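PDB 6Z0C: maquette-3, which is a designed four-helix bundle, probably made to examine how buried charged networks can be accommodated in a hydrophobic core. Local coordinates for residues E30-K35 with L71-Q76; P4-E9 with Q187-K192. All coordinates share one frame; numbering follows the deposited sequence.

Contact 1: E30-K35 with L71-Q76; sequences ELLKIK and LLETLQ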
loop_
_atom_site.group_PDB
_atom_site.type_symbol
_atom_site.label_atom_id
_atom_site.label_comp_id
_atom_site.label_asym_id
_atom_site.label_seq_id
_atom_site.Cartn_x
_atom_site.Cartn_y
_atom_site.Cartn_z
ATOM N N GLU A 30 7.885 -6.560 5.517
ATOM C CA GLU A 30 8.720 -7.533 4.761
ATOM C C GLU A 30 9.534 -6.783 3.699
ATOM O O GLU A 30 10.719 -7.118 3.523
ATOM C CB GLU A 30 7.853 -8.642 4.165
ATOM C CG GLU A 30 7.335 -9.602 5.223
ATOM C CD GLU A 30 6.251 -10.574 4.788
ATOM O OE1 GLU A 30 5.910 -11.464 5.596
ATOM O OE2 GLU A 30 5.742 -10.439 3.656
ATOM N N LEU A 31 8.929 -5.795 3.035
ATOM C CA LEU A 31 9.604 -4.955 2.008
ATOM C C LEU A 31 10.721 -4.139 2.660
ATOM O O LEU A 31 11.808 -4.050 2.074
ATOM C CB LEU A 31 8.585 -4.032 1.337
ATOM C CG LEU A 31 7.971 -4.566 0.049
ATOM C CD1 LEU A 31 6.895 -3.620 -0.451
ATOM C CD2 LEU A 31 9.037 -4.778 -1.017
ATOM N N LEU A 32 10.449 -3.545 3.821
ATOM C CA LEU A 32 11.453 -2.760 4.584
ATOM C C LEU A 32 12.652 -3.654 4.923
ATOM O O LEU A 32 13.803 -3.206 4.720
ATOM C CB LEU A 32 10.788 -2.187 5.837
ATOM C CG LEU A 32 9.900 -0.968 5.591
ATOM C CD1 LEU A 32 8.994 -0.701 6.782
ATOM C CD2 LEU A 32 10.747 0.258 5.284
ATOM N N LYS A 33 12.393 -4.876 5.395
ATOM C CA LYS A 33 13.454 -5.845 5.782
ATOM C C LYS A 33 14.346 -6.130 4.568
ATOM O O LYS A 33 15.568 -5.915 4.682
ATOM C CB LYS A 33 12.845 -7.126 6.361
ATOM C CG LYS A 33 13.858 -8.126 6.907
ATOM C CD LYS A 33 13.241 -9.399 7.453
ATOM C CE LYS A 33 12.215 -9.154 8.541
ATOM N NZ LYS A 33 11.791 -10.419 9.187
ATOM N N ILE A 34 13.780 -6.578 3.441
ATOM C CA ILE A 34 14.600 -6.940 2.244
ATOM C C ILE A 34 15.303 -5.686 1.710
ATOM O O ILE A 34 16.468 -5.813 1.300
ATOM C CB ILE A 34 13.810 -7.662 1.130
ATOM C CG1 ILE A 34 14.755 -8.039 -0.018
ATOM C CG2 ILE A 34 12.629 -6.840 0.638
ATOM C CD1 ILE A 34 14.207 -9.060 -0.987
ATOM N N LYS A 35 14.642 -4.524 1.705
ATOM C CA LYS A 35 15.212 -3.296 1.085
ATOM C C LYS A 35 16.410 -2.821 1.919
ATOM O O LYS A 35 17.417 -2.412 1.308
ATOM C CB LYS A 35 14.133 -2.234 0.855
ATOM C CG LYS A 35 13.262 -2.510 -0.369
ATOM C CD LYS A 35 12.367 -1.367 -0.804
ATOM C CE LYS A 35 13.117 -0.115 -1.213
ATOM N NZ LYS A 35 13.927 -0.324 -2.436
ATOM N N LEU A 71 10.060 6.397 2.188
ATOM C CA LEU A 71 8.701 6.362 1.583
ATOM C C LEU A 71 7.902 5.183 2.157
ATOM O O LEU A 71 6.712 5.376 2.454
ATOM C CB LEU A 71 8.775 6.256 0.058
ATOM C CG LEU A 71 7.425 5.965 -0.598
ATOM C CD1 LEU A 71 6.445 7.100 -0.345
ATOM C CD2 LEU A 71 7.578 5.709 -2.081
ATOM N N LEU A 72 8.508 3.999 2.279
ATOM C CA LEU A 72 7.825 2.799 2.840
ATOM C C LEU A 72 7.310 3.108 4.251
ATOM O O LEU A 72 6.195 2.663 4.572
ATOM C CB LEU A 72 8.780 1.600 2.851
ATOM C CG LEU A 72 8.995 0.916 1.501
ATOM C CD1 LEU A 72 9.979 -0.233 1.634
ATOM C CD2 LEU A 72 7.681 0.420 0.915
ATOM N N GLU A 73 8.079 3.845 5.056
ATOM C CA GLU A 73 7.677 4.220 6.440
ATOM C C GLU A 73 6.478 5.176 6.366
ATOM O O GLU A 73 5.598 5.065 7.233
ATOM C CB GLU A 73 8.867 4.790 7.216
ATOM C CG GLU A 73 9.962 3.762 7.491
ATOM C CD GLU A 73 9.630 2.677 8.508
ATOM O OE1 GLU A 73 8.498 2.674 9.036
ATOM O OE2 GLU A 73 10.512 1.833 8.774
ATOM N N THR A 74 6.425 6.053 5.355
ATOM C CA THR A 74 5.248 6.915 5.046
ATOM C C THR A 74 4.022 6.040 4.758
ATOM O O THR A 74 2.924 6.383 5.239
ATOM C CB THR A 74 5.522 7.862 3.870
ATOM O OG1 THR A 74 6.497 8.811 4.301
ATOM C CG2 THR A 74 4.286 8.585 3.380
ATOM N N LEU A 75 4.193 4.963 3.987
ATOM C CA LEU A 75 3.087 4.037 3.620
ATOM C C LEU A 75 2.545 3.349 4.880
ATOM O O LEU A 75 1.321 3.166 4.961
ATOM C CB LEU A 75 3.583 3.024 2.582
ATOM C CG LEU A 75 3.930 3.600 1.207
ATOM C CD1 LEU A 75 4.273 2.488 0.234
ATOM C CD2 LEU A 75 2.798 4.453 0.655
ATOM N N GLN A 76 3.414 2.988 5.829
ATOM C CA GLN A 76 3.011 2.391 7.134
ATOM C C GLN A 76 2.059 3.344 7.862
ATOM O O GLN A 76 1.025 2.877 8.372
ATOM C CB GLN A 76 4.234 2.102 8.006
ATOM C CG GLN A 76 4.799 0.707 7.804
ATOM C CD GLN A 76 4.091 -0.337 8.632
ATOM O OE1 GLN A 76 3.581 -0.060 9.716
ATOM N NE2 GLN A 76 4.059 -1.562 8.130
#
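L32 and L72 carry the apolar part of this helix-helix contact, sliding past each other in opposite directions where the antiparallel backbones come closest. The L32 branch CD2 presses on CB of L72 at 3.4 Å, tighter than usual van der Waals contact, while CG of L32 lies 3.9 Å from the same CB. Both leucines turn CG beside their own backbone N (chi1 -77° in each), and CD1 of L72 reaches on to L31 and K35. There it meets CB of L31 at 4.1 Å, and CD of K35 comes within 3.6 Å of it, so a methylene of the lysine adds to the apolar surroundings of that methyl. An alanine in place of L32 would probably leave CB of L72 without its tightest neighbour and open a gap beside the E73 carboxylate.

Polar groups border this apolar patch without pairing across it. The side chain of E73 bends at chi2 (-71°), and OE2 of E73 lies 3.6 Å from the L32 methyl CD1, a plain van der Waals approach. K35 is buried, and its ammonium is met by salt bridges to E136 and E65 and by a hydrogen bond to Q68, consistent with the buried charged networks for which the protein was designed.

The axes of 30-35 and 71-76 approach to 10.5 Å at 166°, joining helices 4-48 and 52-99. Helix 152-194 touches L31 through Q168 and L172, while helix 105-144 meets L71 through L128 and Q132, so all four helices of the bundle meet at these two segments.

Contact 2: P4-E9 with Q187-K192; sequences PELRQE and QQTGQK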
loop_
_atom_site.group_PDB
_atom_site.type_symbol
_atom_site.label_atom_id
_atom_site.label_comp_id
_atom_site.label_asym_id
_atom_site.label_seq_id
_atom_site.Cartn_x
_atom_site.Cartn_y
_atom_site.Cartn_z
ATOM N N PRO A 4 -30.870 -7.933 9.271
ATOM C CA PRO A 4 -29.655 -8.592 9.753
ATOM C C PRO A 4 -28.660 -8.862 8.614
ATOM O O PRO A 4 -27.472 -8.728 8.838
ATOM C CB PRO A 4 -30.172 -9.908 10.352
ATOM C CG PRO A 4 -31.597 -9.590 10.749
ATOM C CD PRO A 4 -32.091 -8.654 9.665
ATOM N N GLU A 5 -29.170 -9.228 7.433
ATOM C CA GLU A 5 -28.358 -9.541 6.227
ATOM C C GLU A 5 -27.545 -8.305 5.823
ATOM O O GLU A 5 -26.363 -8.471 5.463
ATOM C CB GLU A 5 -29.243 -10.018 5.072
ATOM C CG GLU A 5 -29.790 -11.425 5.254
ATOM C CD GLU A 5 -31.031 -11.558 6.125
ATOM O OE1 GLU A 5 -31.579 -10.518 6.556
ATOM O OE2 GLU A 5 -31.449 -12.709 6.375
ATOM N N LEU A 6 -28.140 -7.108 5.883
ATOM C CA LEU A 6 -27.463 -5.854 5.456
ATOM C C LEU A 6 -26.406 -5.459 6.494
ATOM O O LEU A 6 -25.282 -5.113 6.088
ATOM C CB LEU A 6 -28.495 -4.743 5.248
ATOM C CG LEU A 6 -27.931 -3.420 4.731
ATOM C CD1 LEU A 6 -27.155 -3.613 3.433
ATOM C CD2 LEU A 6 -29.044 -2.401 4.545
ATOM N N ARG A 7 -26.738 -5.513 7.787
ATOM C CA ARG A 7 -25.758 -5.253 8.873
ATOM C C ARG A 7 -24.562 -6.201 8.694
ATOM O O ARG A 7 -23.417 -5.717 8.731
ATOM C CB ARG A 7 -26.404 -5.422 10.252
ATOM C CG ARG A 7 -25.445 -5.164 11.405
ATOM C CD ARG A 7 -25.995 -5.574 12.757
ATOM N NE ARG A 7 -25.015 -5.301 13.803
ATOM C CZ ARG A 7 -23.936 -6.041 14.054
ATOM N NH1 ARG A 7 -23.106 -5.684 15.019
ATOM N NH2 ARG A 7 -23.684 -7.129 13.350
ATOM N N GLN A 8 -24.826 -7.499 8.508
ATOM C CA GLN A 8 -23.792 -8.560 8.359
ATOM C C GLN A 8 -22.944 -8.296 7.108
ATOM O O GLN A 8 -21.716 -8.495 7.173
ATOM C CB GLN A 8 -24.451 -9.941 8.297
ATOM C CG GLN A 8 -23.473 -11.097 8.104
ATOM C CD GLN A 8 -22.420 -11.178 9.181
ATOM O OE1 GLN A 8 -22.483 -10.489 10.196
ATOM N NE2 GLN A 8 -21.432 -12.033 8.968
ATOM N N GLU A 9 -23.580 -7.883 6.010
ATOM C CA GLU A 9 -22.893 -7.523 4.741
ATOM C C GLU A 9 -21.873 -6.418 5.034
ATOM O O GLU A 9 -20.709 -6.570 4.632
ATOM C CB GLU A 9 -23.923 -7.094 3.696
ATOM C CG GLU A 9 -23.329 -6.717 2.353
ATOM C CD GLU A 9 -24.392 -6.433 1.306
ATOM O OE1 GLU A 9 -24.412 -5.311 0.768
ATOM O OE2 GLU A 9 -25.212 -7.331 1.052
ATOM N N GLN A 187 -19.296 1.650 -0.021
ATOM C CA GLN A 187 -20.142 2.765 -0.537
ATOM C C GLN A 187 -21.479 2.204 -1.046
ATOM O O GLN A 187 -22.511 2.858 -0.822
ATOM C CB GLN A 187 -19.416 3.542 -1.639
ATOM C CG GLN A 187 -18.285 4.428 -1.133
ATOM C CD GLN A 187 -18.708 5.857 -0.885
ATOM O OE1 GLN A 187 -19.820 6.137 -0.434
ATOM N NE2 GLN A 187 -17.809 6.782 -1.171
ATOM N N GLN A 188 -21.462 1.045 -1.716
ATOM C CA GLN A 188 -22.685 0.359 -2.221
ATOM C C GLN A 188 -23.540 -0.109 -1.033
ATOM O O GLN A 188 -24.768 0.096 -1.067
ATOM C CB GLN A 188 -22.322 -0.820 -3.124
ATOM C CG GLN A 188 -21.843 -0.398 -4.505
ATOM C CD GLN A 188 -21.420 -1.574 -5.349
ATOM O OE1 GLN A 188 -20.901 -2.567 -4.846
ATOM N NE2 GLN A 188 -21.639 -1.467 -6.649
ATOM N N THR A 189 -22.918 -0.722 -0.021
ATOM C CA THR A 189 -23.614 -1.215 1.197
ATOM C C THR A 189 -24.114 -0.005 1.993
ATOM O O THR A 189 -25.253 -0.063 2.492
ATOM C CB THR A 189 -22.721 -2.144 2.028
ATOM O OG1 THR A 189 -22.338 -3.233 1.186
ATOM C CG2 THR A 189 -23.417 -2.681 3.256
ATOM N N GLY A 190 -23.294 1.046 2.092
ATOM C CA GLY A 190 -23.669 2.330 2.712
ATOM C C GLY A 190 -24.955 2.869 2.113
ATOM O O GLY A 190 -25.882 3.179 2.873
ATOM N N GLN A 191 -25.023 2.944 0.783
ATOM C CA GLN A 191 -26.212 3.439 0.042
ATOM C C GLN A 191 -27.449 2.629 0.451
ATOM O O GLN A 191 -28.513 3.248 0.645
ATOM C CB GLN A 191 -25.959 3.380 -1.463
ATOM C CG GLN A 191 -27.174 3.763 -2.290
ATOM C CD GLN A 191 -26.813 4.016 -3.731
ATOM O OE1 GLN A 191 -25.899 4.779 -4.035
ATOM N NE2 GLN A 191 -27.535 3.373 -4.632
ATOM N N LYS A 192 -27.320 1.306 0.595
ATOM C CA LYS A 192 -28.438 0.423 1.024
ATOM C C LYS A 192 -28.867 0.795 2.451
ATOM O O LYS A 192 -30.060 0.667 2.747
ATOM C CB LYS A 192 -28.049 -1.055 0.948
ATOM C CG LYS A 192 -27.900 -1.624 -0.454
ATOM C CD LYS A 192 -27.744 -3.129 -0.450
ATOM C CE LYS A 192 -26.657 -3.619 -1.378
ATOM N NZ LYS A 192 -26.431 -5.074 -1.220
#
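An interhelical salt bridge between E9 and K192 marks this contact near one end of the four-helix bundle, where the first turns of helix 4-48 run antiparallel to the last turns of helix 152-194. NZ of K192 donates to OE1 of E9 at 2.8 Å, using the syn lone pair of that oxygen, and OE2 of E9 stands farther from the same NZ at 3.4 Å. The two side chains cross at about a right angle. With CG anti to the backbone N (chi1 -179°) and the chain extended beyond it, E9 reaches across to the lysine, whose own chain bends at chi3.

The same carboxylate oxygen has a second polar neighbour: OG1 of T189 lies 3.0 Å from OE1 of E9. That hydroxyl also has the backbone O of K185, within its own helix, as a hydrogen-bond partner. With the ammonium this close to OE1, the charged form of E9 would probably be favoured.

Apolar contact lies beside the ion pair. CD1 of L6 touches CB of K192 at 3.7 Å and CG2 of T189 at 3.9 Å, so the base of the lysine and the threonine methyl both pack against CD1 of the leucine.

T189 also touches F10 and L13 farther along helix 4-48, while Q187 meets Q112 and A115 of helix 105-144, which lies against helix 152-194 here.

In the fold
Both contacts use helix 4-48, yet each gives it a different partner: helix 52-99 in contact 1 and helix 152-194 in contact 2. Their centres lie 34 Å apart, and along the chain contact 1 is nested within the loop that contact 2 closes. Contact 1, nearer the middle of the molecule, is largely buried and holds its two segments by leucine packing, its lysine being paired with residues outside them. Contact 2 sits toward a bundle end and is only partly buried; there the charge pairs directly between the segments. Together they illustrate a general principle: a lysine can lend methylenes to apolar packing while its ammonium finds an acid, in the interior or at the surface.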